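Local coordinates for protein phosphatase Slingshot homolog 2 (PDB 2NT2) that dephosphorylates phosphotyrosine, phosphoserine and phosphothreonine in proteins, activating cofilin and so regulating actin filament dynamics, the present chain being its catalytic domain, at residues 6-11 against 100-105; 30-35 against 71-76; 62-67 against 136-141. The protein carries 1 engineered substitution. All blocks are in the same frame, centred on the assembly; numbering follows the deposited sequence.

Interaction 1: 6-11 against 100-105; sequences QIFEHV and IAYAMK
His10 and Tyr102 reach toward each other tip to tip and join through a nearly straight hydrogen bond, His10 NE2 to Tyr102 OH 2.8 Å, with an angle of 162°. Imidazole and phenol suit this place because each can donate or accept a hydrogen bond, and the geometry is compatible with either direction. The hydroxyl lies in the plane of the imidazole at its edge, and the two rings meet rim to rim with planes at 70°, neither over the face of the other. His10 CG stands between the backbone N and the carbonyl carbon (chi1 63°), the crowded position, and the imidazole beyond it rests on its neighbour, with Val11 CG2 3.6 Å above the ring centre. The same methyl also touches the phenol, Val11 CG2 to Tyr102 CE2 4.2 Å, so one small apolar branch packs against both partners of the polar bond.

A second contact forms beside the first. Phe8 CZ comes 3.6 Å from Ala103 CB, with CE1 equally near, and the methyl meets the edge of the phenyl close to its plane. An alanine suits this turn of the helix, since its short side chain lets a large ring approach the backbone closely.

The backbone of 6-11 brings these side chains together. Val11 O accepts from both Ile7 N, at 2.8 Å, and Phe8 N, at 3.3 Å, a classic beta bulge, while a type I turn runs from Phe8 to Val11. The turn joins edge strand 5-8 to antiparallel strand 11-14, and the contact fastens this end of the sheet to helix 94-107. Tyr107 and Tyr117 also pack on Phe8, and Ile74 of helix 67-79 touches both Val11 and Tyr102.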
loop_
_atom_site.group_PDB
_atom_site.type_symbol
_atom_site.label_atom_id
_atom_site.label_comp_id
_atom_site.label_asym_id
_atom_site.label_seq_id
_atom_site.Cartn_x
_atom_site.Cartn_y
_atom_site.Cartn_z
ATOM N N GLN A 6 2.606 9.734 -4.663
ATOM C CA GLN A 6 3.934 9.339 -4.208
ATOM C C GLN A 6 4.060 9.560 -2.706
ATOM O O GLN A 6 3.900 10.680 -2.223
ATOM C CB GLN A 6 5.044 10.102 -4.939
ATOM C CG GLN A 6 6.394 9.401 -4.829
ATOM C CD GLN A 6 7.458 9.960 -5.747
ATOM O OE1 GLN A 6 7.325 11.035 -6.324
ATOM N NE2 GLN A 6 8.550 9.213 -5.890
ATOM N N ILE A 7 4.351 8.482 -1.978
ATOM C CA ILE A 7 4.472 8.640 -0.525
ATOM C C ILE A 7 5.920 8.550 -0.078
ATOM O O ILE A 7 6.352 9.265 0.829
ATOM C CB ILE A 7 3.609 7.599 0.206
ATOM C CG1 ILE A 7 2.170 7.554 -0.331
ATOM C CG2 ILE A 7 3.626 7.848 1.698
ATOM C CD1 ILE A 7 1.487 8.912 -0.317
ATOM N N PHE A 8 6.667 7.664 -0.725
ATOM C CA PHE A 8 8.109 7.600 -0.510
ATOM C C PHE A 8 8.818 7.551 -1.856
ATOM O O PHE A 8 8.101 7.487 -2.857
ATOM C CB PHE A 8 8.483 6.415 0.374
ATOM C CG PHE A 8 7.877 6.559 1.766
ATOM C CD1 PHE A 8 7.022 5.593 2.257
ATOM C CD2 PHE A 8 8.183 7.658 2.554
ATOM C CE1 PHE A 8 6.471 5.716 3.518
ATOM C CE2 PHE A 8 7.634 7.801 3.814
ATOM C CZ PHE A 8 6.780 6.821 4.291
ATOM N N GLU A 9 10.142 7.616 -1.847
ATOM C CA GLU A 9 10.893 7.575 -3.099
ATOM C C GLU A 9 10.423 6.396 -3.953
ATOM O O GLU A 9 10.212 6.538 -5.151
ATOM C CB GLU A 9 12.394 7.496 -2.848
ATOM C CG GLU A 9 13.117 6.325 -3.479
ATOM C CD GLU A 9 13.576 6.564 -4.901
ATOM O OE1 GLU A 9 14.734 6.226 -5.216
ATOM O OE2 GLU A 9 12.777 7.080 -5.721
ATOM N N HIS A 10 10.222 5.268 -3.280
ATOM C CA HIS A 10 9.908 4.006 -3.928
ATOM C C HIS A 10 8.469 3.564 -3.739
ATOM O O HIS A 10 8.156 2.388 -3.977
ATOM C CB HIS A 10 10.861 2.924 -3.394
ATOM C CG HIS A 10 10.693 2.688 -1.923
ATOM N ND1 HIS A 10 10.853 3.674 -0.976
ATOM C CD2 HIS A 10 10.373 1.564 -1.237
ATOM C CE1 HIS A 10 10.642 3.169 0.230
ATOM N NE2 HIS A 10 10.348 1.884 0.099
ATOM N N VAL A 11 7.568 4.451 -3.315
ATOM C CA VAL A 11 6.213 3.998 -2.980
ATOM C C VAL A 11 5.148 4.945 -3.517
ATOM O O VAL A 11 5.166 6.143 -3.226
ATOM C CB VAL A 11 5.990 3.848 -1.464
ATOM C CG1 VAL A 11 4.555 3.433 -1.154
ATOM C CG2 VAL A 11 6.970 2.853 -0.860
ATOM N N ILE A 100 0.465 2.891 5.371
ATOM C CA ILE A 100 0.732 3.473 6.683
ATOM C C ILE A 100 1.560 2.515 7.539
ATOM O O ILE A 100 2.500 2.934 8.208
ATOM C CB ILE A 100 -0.559 3.857 7.424
ATOM C CG1 ILE A 100 -1.296 5.058 6.840
ATOM C CG2 ILE A 100 -0.255 4.089 8.900
ATOM C CD1 ILE A 100 -2.804 4.943 6.818
ATOM N N ALA A 101 1.199 1.239 7.516
ATOM C CA ALA A 101 1.888 0.194 8.249
ATOM C C ALA A 101 3.337 0.065 7.804
ATOM O O ALA A 101 4.232 -0.099 8.628
ATOM C CB ALA A 101 1.183 -1.145 8.073
ATOM N N TYR A 102 3.577 0.110 6.493
ATOM C CA TYR A 102 4.956 -0.016 6.019
ATOM C C TYR A 102 5.830 1.106 6.582
ATOM O O TYR A 102 6.950 0.861 7.027
ATOM C CB TYR A 102 5.005 -0.008 4.494
ATOM C CG TYR A 102 6.410 0.076 3.937
ATOM C CD1 TYR A 102 7.238 -1.039 3.929
ATOM C CD2 TYR A 102 6.909 1.264 3.422
ATOM C CE1 TYR A 102 8.523 -0.977 3.426
ATOM C CE2 TYR A 102 8.194 1.337 2.914
ATOM C CZ TYR A 102 8.997 0.215 2.918
ATOM O OH TYR A 102 10.275 0.292 2.410
ATOM N N ALA A 103 5.317 2.328 6.568
ATOM C CA ALA A 103 6.032 3.492 7.080
ATOM C C ALA A 103 6.332 3.367 8.567
ATOM O O ALA A 103 7.433 3.695 9.027
ATOM C CB ALA A 103 5.252 4.764 6.793
ATOM N N MET A 104 5.372 2.869 9.341
ATOM C CA MET A 104 5.601 2.601 10.762
ATOM C C MET A 104 6.774 1.639 10.934
ATOM O O MET A 104 7.729 1.890 11.662
ATOM C CB MET A 104 4.360 1.975 11.394
ATOM C CG MET A 104 3.213 2.922 11.668
ATOM S SD MET A 104 1.661 2.075 12.030
ATOM C CE MET A 104 2.033 1.300 13.595
ATOM N N LYS A 105 6.675 0.514 10.230
ATOM C CA LYS A 105 7.722 -0.498 10.277
ATOM C C LYS A 105 9.057 0.026 9.756
ATOM O O LYS A 105 10.084 -0.071 10.429
ATOM C CB LYS A 105 7.306 -1.727 9.461
ATOM C CG LYS A 105 8.251 -2.906 9.662
ATOM C CD LYS A 105 7.531 -4.238 9.518
ATOM C CE LYS A 105 8.529 -5.344 9.190
ATOM N NZ LYS A 105 9.652 -5.367 10.171
#

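Interaction 2: 30-35 against 71-76; sequences VRYILN and YKFISK
Phe73 reaches from its helix to strand 30-35 and meets three consecutive residues there. Tyr32 turns its ring edge toward the phenyl face in an offset edge-to-face pair, the centroids of the Tyr32 and Phe73 rings 5.8 Å apart and the planes at 79°. The nearest atom of Tyr32 is CB, 3.8 Å from Phe73 CE2, and ring atom Tyr32 CD2 follows at 3.9 Å from Phe73 CZ. Further round the ring, Phe73 CE2 packs 3.6 Å from Ile33 O, and Phe73 CD2 touches Leu34 CB at 4.2 Å. With CG anti to the backbone N (chi1 -169°), the phenyl is carried out from the helix onto the strand. An alanine here would probably open a gap between helix and strand and leave the Tyr32 ring without the face it abuts, freer to turn.

Two smaller contacts flank the phenyl. Leu34 CD2 meets Ile74 CG1 at 3.9 Å, the branched chains crossing at about a right angle. Lys76 lays its aliphatic part across the phenol, with Lys76 CG 4.0 Å from Tyr32 CE2; a lysine suits this margin because its methylenes can pack while the amine extends onward, here toward a long, weak ion pair with Glu49.

Helix 67-79 belongs to a beta-alpha-beta crossover of the phosphatase domain's alpha/beta fold, from strand 49-52 to strand 83-87, and it passes over strand 30-35, which lies between those two in the sheet. The short helix and strand axes approach to 9.1 Å and run nearly antiparallel, at 167°. Strand alternation directs the CB of Tyr32 and of Leu34 toward the helix and that of Ile33 away from it.

Backbone hydrogen bonds between Ile33 and both Glu49 and His51, and between Tyr32 and Leu85, hold the strand in place, and the His51 ring meets Phe73.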
loop_
_atom_site.group_PDB
_atom_site.type_symbol
_atom_site.label_atom_id
_atom_site.label_comp_id
_atom_site.label_asym_id
_atom_site.label_seq_id
_atom_site.Cartn_x
_atom_site.Cartn_y
_atom_site.Cartn_z
ATOM N N VAL A 30 7.657 2.972 -12.287
ATOM C CA VAL A 30 7.123 1.864 -11.510
ATOM C C VAL A 30 7.385 0.542 -12.217
ATOM O O VAL A 30 7.280 0.469 -13.444
ATOM C CB VAL A 30 5.606 2.003 -11.278
ATOM C CG1 VAL A 30 5.108 0.786 -10.510
ATOM C CG2 VAL A 30 5.266 3.294 -10.554
ATOM N N ARG A 31 7.736 -0.511 -11.482
ATOM C CA ARG A 31 7.920 -1.822 -12.100
ATOM C C ARG A 31 7.353 -2.914 -11.194
ATOM O O ARG A 31 7.189 -4.055 -11.621
ATOM C CB ARG A 31 9.383 -2.130 -12.414
ATOM C CG ARG A 31 10.238 -0.946 -12.803
ATOM C CD ARG A 31 10.111 -0.537 -14.254
ATOM N NE ARG A 31 9.211 -1.380 -15.030
ATOM C CZ ARG A 31 8.981 -1.221 -16.330
ATOM N NH1 ARG A 31 9.596 -0.254 -17.000
ATOM N NH2 ARG A 31 8.143 -2.035 -16.958
ATOM N N TYR A 32 7.075 -2.527 -9.960
ATOM C CA TYR A 32 6.482 -3.404 -8.966
ATOM C C TYR A 32 5.077 -2.908 -8.627
ATOM O O TYR A 32 4.854 -1.709 -8.470
ATOM C CB TYR A 32 7.324 -3.447 -7.691
ATOM C CG TYR A 32 8.731 -3.952 -7.878
ATOM C CD1 TYR A 32 9.759 -3.082 -8.221
ATOM C CD2 TYR A 32 9.031 -5.298 -7.710
ATOM C CE1 TYR A 32 11.054 -3.532 -8.396
ATOM C CE2 TYR A 32 10.328 -5.750 -7.886
ATOM C CZ TYR A 32 11.331 -4.868 -8.226
ATOM O OH TYR A 32 12.617 -5.332 -8.398
ATOM N N ILE A 33 4.133 -3.834 -8.513
ATOM C CA ILE A 33 2.778 -3.433 -8.157
ATOM C C ILE A 33 2.225 -4.324 -7.048
ATOM O O ILE A 33 2.122 -5.536 -7.219
ATOM C CB ILE A 33 1.829 -3.476 -9.360
ATOM C CG1 ILE A 33 2.281 -2.630 -10.552
ATOM C CG2 ILE A 33 0.422 -3.078 -8.934
ATOM C CD1 ILE A 33 1.348 -2.741 -11.742
ATOM N N LEU A 34 1.903 -3.672 -5.938
ATOM C CA LEU A 34 1.226 -4.275 -4.805
ATOM C C LEU A 34 -0.283 -4.026 -4.910
ATOM O O LEU A 34 -0.789 -2.934 -4.657
ATOM C CB LEU A 34 1.776 -3.734 -3.492
ATOM C CG LEU A 34 1.279 -4.397 -2.207
ATOM C CD1 LEU A 34 1.296 -5.911 -2.333
ATOM C CD2 LEU A 34 2.122 -3.937 -1.023
ATOM N N ASN A 35 -0.963 -5.077 -5.339
ATOM C CA ASN A 35 -2.400 -5.095 -5.539
ATOM C C ASN A 35 -3.100 -5.694 -4.320
ATOM O O ASN A 35 -3.170 -6.912 -4.187
ATOM C CB ASN A 35 -2.710 -5.909 -6.796
ATOM C CG ASN A 35 -4.174 -5.882 -7.170
ATOM O OD1 ASN A 35 -5.012 -5.496 -6.358
ATOM N ND2 ASN A 35 -4.459 -6.295 -8.401
ATOM N N TYR A 71 5.441 -5.683 3.464
ATOM C CA TYR A 71 6.754 -5.141 3.772
ATOM C C TYR A 71 7.824 -5.742 2.861
ATOM O O TYR A 71 8.622 -4.999 2.286
ATOM C CB TYR A 71 7.142 -5.409 5.237
ATOM C CG TYR A 71 8.498 -4.819 5.569
ATOM C CD1 TYR A 71 8.617 -3.460 5.850
ATOM C CD2 TYR A 71 9.648 -5.591 5.606
ATOM C CE1 TYR A 71 9.842 -2.898 6.156
ATOM C CE2 TYR A 71 10.879 -5.038 5.911
ATOM C CZ TYR A 71 10.969 -3.689 6.185
ATOM O OH TYR A 71 12.185 -3.126 6.490
ATOM N N LYS A 72 7.829 -7.063 2.769
ATOM C CA LYS A 72 8.792 -7.830 1.993
ATOM C C LYS A 72 8.854 -7.365 0.538
ATOM O O LYS A 72 9.924 -7.141 -0.023
ATOM C CB LYS A 72 8.427 -9.318 2.044
ATOM C CG LYS A 72 9.602 -10.272 2.022
ATOM C CD LYS A 72 9.644 -11.101 0.745
ATOM C CE LYS A 72 11.024 -11.116 0.107
ATOM N NZ LYS A 72 11.422 -9.770 -0.400
ATOM N N PHE A 73 7.680 -7.251 -0.072
ATOM C CA PHE A 73 7.579 -6.874 -1.468
ATOM C C PHE A 73 8.067 -5.448 -1.712
ATOM O O PHE A 73 8.886 -5.221 -2.604
ATOM C CB PHE A 73 6.132 -7.029 -1.949
ATOM C CG PHE A 73 5.992 -6.910 -3.460
ATOM C CD1 PHE A 73 6.489 -7.906 -4.283
ATOM C CD2 PHE A 73 5.368 -5.814 -4.030
ATOM C CE1 PHE A 73 6.370 -7.815 -5.655
ATOM C CE2 PHE A 73 5.246 -5.715 -5.403
ATOM C CZ PHE A 73 5.745 -6.717 -6.216
ATOM N N ILE A 74 7.551 -4.511 -0.925
ATOM C CA ILE A 74 7.873 -3.100 -1.095
ATOM C C ILE A 74 9.361 -2.859 -0.853
ATOM O O ILE A 74 9.987 -2.052 -1.532
ATOM C CB ILE A 74 7.079 -2.202 -0.124
ATOM C CG1 ILE A 74 5.558 -2.266 -0.274
ATOM C CG2 ILE A 74 7.563 -0.761 -0.219
ATOM C CD1 ILE A 74 4.814 -1.524 0.816
ATOM N N SER A 75 9.895 -3.563 0.141
ATOM C CA SER A 75 11.320 -3.557 0.439
ATOM C C SER A 75 12.094 -4.098 -0.763
ATOM O O SER A 75 13.177 -3.626 -1.103
ATOM C CB SER A 75 11.604 -4.377 1.697
ATOM O OG SER A 75 12.700 -5.257 1.531
ATOM N N LYS A 76 11.503 -5.092 -1.414
ATOM C CA LYS A 76 12.054 -5.658 -2.640
ATOM C C LYS A 76 12.170 -4.605 -3.733
ATOM O O LYS A 76 13.193 -4.510 -4.411
ATOM C CB LYS A 76 11.181 -6.823 -3.103
ATOM C CG LYS A 76 11.585 -7.424 -4.439
ATOM C CD LYS A 76 10.701 -8.620 -4.770
ATOM C CE LYS A 76 11.408 -9.592 -5.707
ATOM N NZ LYS A 76 10.592 -10.818 -5.933
#

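Interaction 3: 62-67 against 136-141; sequences DLLAYW and EEYQGI
Trp67 presents the edge of its indole to the face of Tyr138. Its atom CD1 sits over the centre of the phenol, 3.2 Å above the ring plane, and the planes of the five-membered ring and the phenol are inclined at 62°. The centroids of these two rings, in Trp67 and Tyr138, are 4.2 Å apart, an edge-to-face stack of close packing. The neighbouring indole atom, Trp67 NE1, is also close, 3.6 Å from Tyr138 CG. A tryptophan suits the place because its five-membered ring is slim enough to enter edge first while the rest of the indole packs beyond. Tyr138 CG is anti to the backbone N (chi1 -168°), which swings the ring out from the helix toward 62-67.

Leu64 comes in obliquely beside the same phenol, with CD1 3.3 Å from Tyr138 CD1. Its other branch turns to Glu137 and Ile141: Leu64 CD2 lies 3.6 Å from Glu137 CG and 3.8 Å from Ile141 CD1. Leu64 and the extended chain of Glu137 cross at about a right angle, the methyl packing on the CB and CG methylenes of the glutamate at the protein surface, with the carboxylate carbon equally near.

A water joins the far end of the phenol to the backbone, donating to Trp67 O at 3.2 Å and also bonding Tyr138 OH. Within 62-67, Asp62 OD1 accepts from Ala65 N, an Asx motif in which the N-H approaches from above the carboxylate plane.

The segment 62-67 ends on the first residue of helix 67-79, and the contact sets this approach against helix 129-143, whose Gln134 also hydrogen-bonds Leu63 N. Helix 94-107 packs alongside, Thr98 against Trp67 and Ala101 against Tyr138.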
loop_
_atom_site.group_PDB
_atom_site.type_symbol
_atom_site.label_atom_id
_atom_site.label_comp_id
_atom_site.label_asym_id
_atom_site.label_seq_id
_atom_site.Cartn_x
_atom_site.Cartn_y
_atom_site.Cartn_z
ATOM N N ASP A 62 -8.541 -9.280 7.980
ATOM C CA ASP A 62 -7.360 -9.140 8.826
ATOM C C ASP A 62 -6.135 -8.813 7.970
ATOM O O ASP A 62 -5.424 -9.713 7.528
ATOM C CB ASP A 62 -7.138 -10.398 9.649
ATOM C CG ASP A 62 -5.850 -10.426 10.444
ATOM O OD1 ASP A 62 -5.158 -9.393 10.546
ATOM O OD2 ASP A 62 -5.505 -11.507 10.967
ATOM N N LEU A 63 -5.905 -7.524 7.747
ATOM C CA LEU A 63 -4.784 -7.057 6.938
ATOM C C LEU A 63 -3.464 -7.150 7.700
ATOM O O LEU A 63 -2.398 -7.344 7.115
ATOM C CB LEU A 63 -5.018 -5.608 6.512
ATOM C CG LEU A 63 -5.475 -5.357 5.079
ATOM C CD1 LEU A 63 -5.409 -3.864 4.775
ATOM C CD2 LEU A 63 -4.642 -6.168 4.103
ATOM N N LEU A 64 -3.569 -6.994 9.010
ATOM C CA LEU A 64 -2.442 -7.141 9.920
ATOM C C LEU A 64 -1.618 -8.380 9.595
ATOM O O LEU A 64 -0.391 -8.303 9.481
ATOM C CB LEU A 64 -2.935 -7.197 11.366
ATOM C CG LEU A 64 -1.886 -7.132 12.475
ATOM C CD1 LEU A 64 -0.688 -6.298 12.063
ATOM C CD2 LEU A 64 -2.498 -6.575 13.754
ATOM N N ALA A 65 -2.281 -9.515 9.411
ATOM C CA ALA A 65 -1.590 -10.748 9.057
ATOM C C ALA A 65 -0.785 -10.636 7.772
ATOM O O ALA A 65 0.088 -11.465 7.502
ATOM C CB ALA A 65 -2.596 -11.887 8.968
ATOM N N TYR A 66 -1.024 -9.628 6.934
ATOM C CA TYR A 66 -0.314 -9.564 5.660
ATOM C C TYR A 66 0.740 -8.466 5.598
ATOM O O TYR A 66 1.354 -8.317 4.529
ATOM C CB TYR A 66 -1.293 -9.319 4.515
ATOM C CG TYR A 66 -2.388 -10.321 4.287
ATOM C CD1 TYR A 66 -3.614 -10.210 4.935
ATOM C CD2 TYR A 66 -2.211 -11.388 3.411
ATOM C CE1 TYR A 66 -4.622 -11.130 4.721
ATOM C CE2 TYR A 66 -3.217 -12.312 3.193
ATOM C CZ TYR A 66 -4.421 -12.182 3.849
ATOM O OH TYR A 66 -5.422 -13.105 3.632
ATOM N N TRP A 67 0.967 -7.663 6.641
ATOM C CA TRP A 67 1.811 -6.489 6.436
ATOM C C TRP A 67 3.297 -6.855 6.315
ATOM O O TRP A 67 4.057 -6.047 5.761
ATOM C CB TRP A 67 1.693 -5.368 7.406
ATOM C CG TRP A 67 0.496 -4.782 8.005
ATOM C CD1 TRP A 67 0.366 -4.720 9.365
ATOM C CD2 TRP A 67 -0.702 -4.185 7.497
ATOM N NE1 TRP A 67 -0.825 -4.131 9.733
ATOM C CE2 TRP A 67 -1.496 -3.796 8.588
ATOM C CE3 TRP A 67 -1.161 -3.953 6.196
ATOM C CZ2 TRP A 67 -2.740 -3.180 8.437
ATOM C CZ3 TRP A 67 -2.393 -3.344 6.052
ATOM C CH2 TRP A 67 -3.161 -2.966 7.157
ATOM N N GLU A 136 -3.384 0.284 15.009
ATOM C CA GLU A 136 -3.139 0.483 16.428
ATOM C C GLU A 136 -2.525 -0.773 17.045
ATOM O O GLU A 136 -1.602 -0.699 17.852
ATOM C CB GLU A 136 -4.431 0.792 17.175
ATOM C CG GLU A 136 -4.951 2.207 17.056
ATOM C CD GLU A 136 -6.364 2.331 17.617
ATOM O OE1 GLU A 136 -6.754 1.463 18.433
ATOM O OE2 GLU A 136 -7.062 3.290 17.220
ATOM N N GLU A 137 -3.062 -1.935 16.663
ATOM C CA GLU A 137 -2.443 -3.178 17.122
ATOM C C GLU A 137 -0.998 -3.252 16.621
ATOM O O GLU A 137 -0.083 -3.475 17.411
ATOM C CB GLU A 137 -3.231 -4.406 16.661
ATOM C CG GLU A 137 -2.727 -5.706 17.263
ATOM C CD GLU A 137 -3.666 -6.879 17.106
ATOM O OE1 GLU A 137 -3.258 -7.997 17.502
ATOM O OE2 GLU A 137 -4.793 -6.691 16.598
ATOM N N TYR A 138 -0.837 -3.059 15.319
ATOM C CA TYR A 138 0.454 -3.172 14.646
ATOM C C TYR A 138 1.504 -2.362 15.396
ATOM O O TYR A 138 2.594 -2.846 15.696
ATOM C CB TYR A 138 0.333 -2.692 13.206
ATOM C CG TYR A 138 1.489 -3.008 12.295
ATOM C CD1 TYR A 138 1.990 -4.295 12.205
ATOM C CD2 TYR A 138 2.085 -2.020 11.518
ATOM C CE1 TYR A 138 3.049 -4.607 11.376
ATOM C CE2 TYR A 138 3.147 -2.318 10.681
ATOM C CZ TYR A 138 3.624 -3.611 10.614
ATOM O OH TYR A 138 4.676 -3.926 9.787
ATOM N N GLN A 139 1.128 -1.133 15.729
ATOM C CA GLN A 139 1.942 -0.263 16.567
ATOM C C GLN A 139 2.389 -0.980 17.838
ATOM O O GLN A 139 3.584 -1.082 18.116
ATOM C CB GLN A 139 1.143 0.989 16.923
ATOM C CG GLN A 139 1.927 2.033 17.711
ATOM C CD GLN A 139 1.132 3.324 17.805
ATOM O OE1 GLN A 139 -0.040 3.290 18.182
ATOM N NE2 GLN A 139 1.760 4.434 17.441
ATOM N N GLY A 140 1.421 -1.496 18.591
ATOM C CA GLY A 140 1.724 -2.244 19.796
ATOM C C GLY A 140 2.637 -3.421 19.508
ATOM O O GLY A 140 3.565 -3.704 20.260
ATOM N N ILE A 141 2.386 -4.113 18.398
ATOM C CA ILE A 141 3.225 -5.255 18.050
ATOM C C ILE A 141 4.637 -4.797 17.711
ATOM O O ILE A 141 5.636 -5.387 18.127
ATOM C CB ILE A 141 2.643 -6.065 16.880
ATOM C CG1 ILE A 141 1.355 -6.816 17.214
ATOM C CG2 ILE A 141 3.702 -7.016 16.338
ATOM C CD1 ILE A 141 0.454 -7.099 16.035
HETATM O O HOH W 1 4.439 -3.324 7.380
#

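How the interactions relate
Helices 67-79 and 94-107 tie the three contacts together. Interactions 1 and 2, with centres about 11 Å apart, reach the same sheet and touch directly, Tyr102 CZ packing 3.6 Å from Ile74 CG2. Interaction 3 lies about 15 Å from interaction 1, centre to centre, and meets it where Ala101 CB comes 3.6 Å from Trp67 CD2. Interactions 2 and 3 do not touch, but their segments 62-67 and 71-76 adjoin in sequence. Each brings one side chain within about 10 Å of the side chain of Ser88, the engineered residue at the position of the phosphocysteine intermediate: Leu34 at about 9 Å and Trp67 at about 10 Å, while interaction 1 lies away from it.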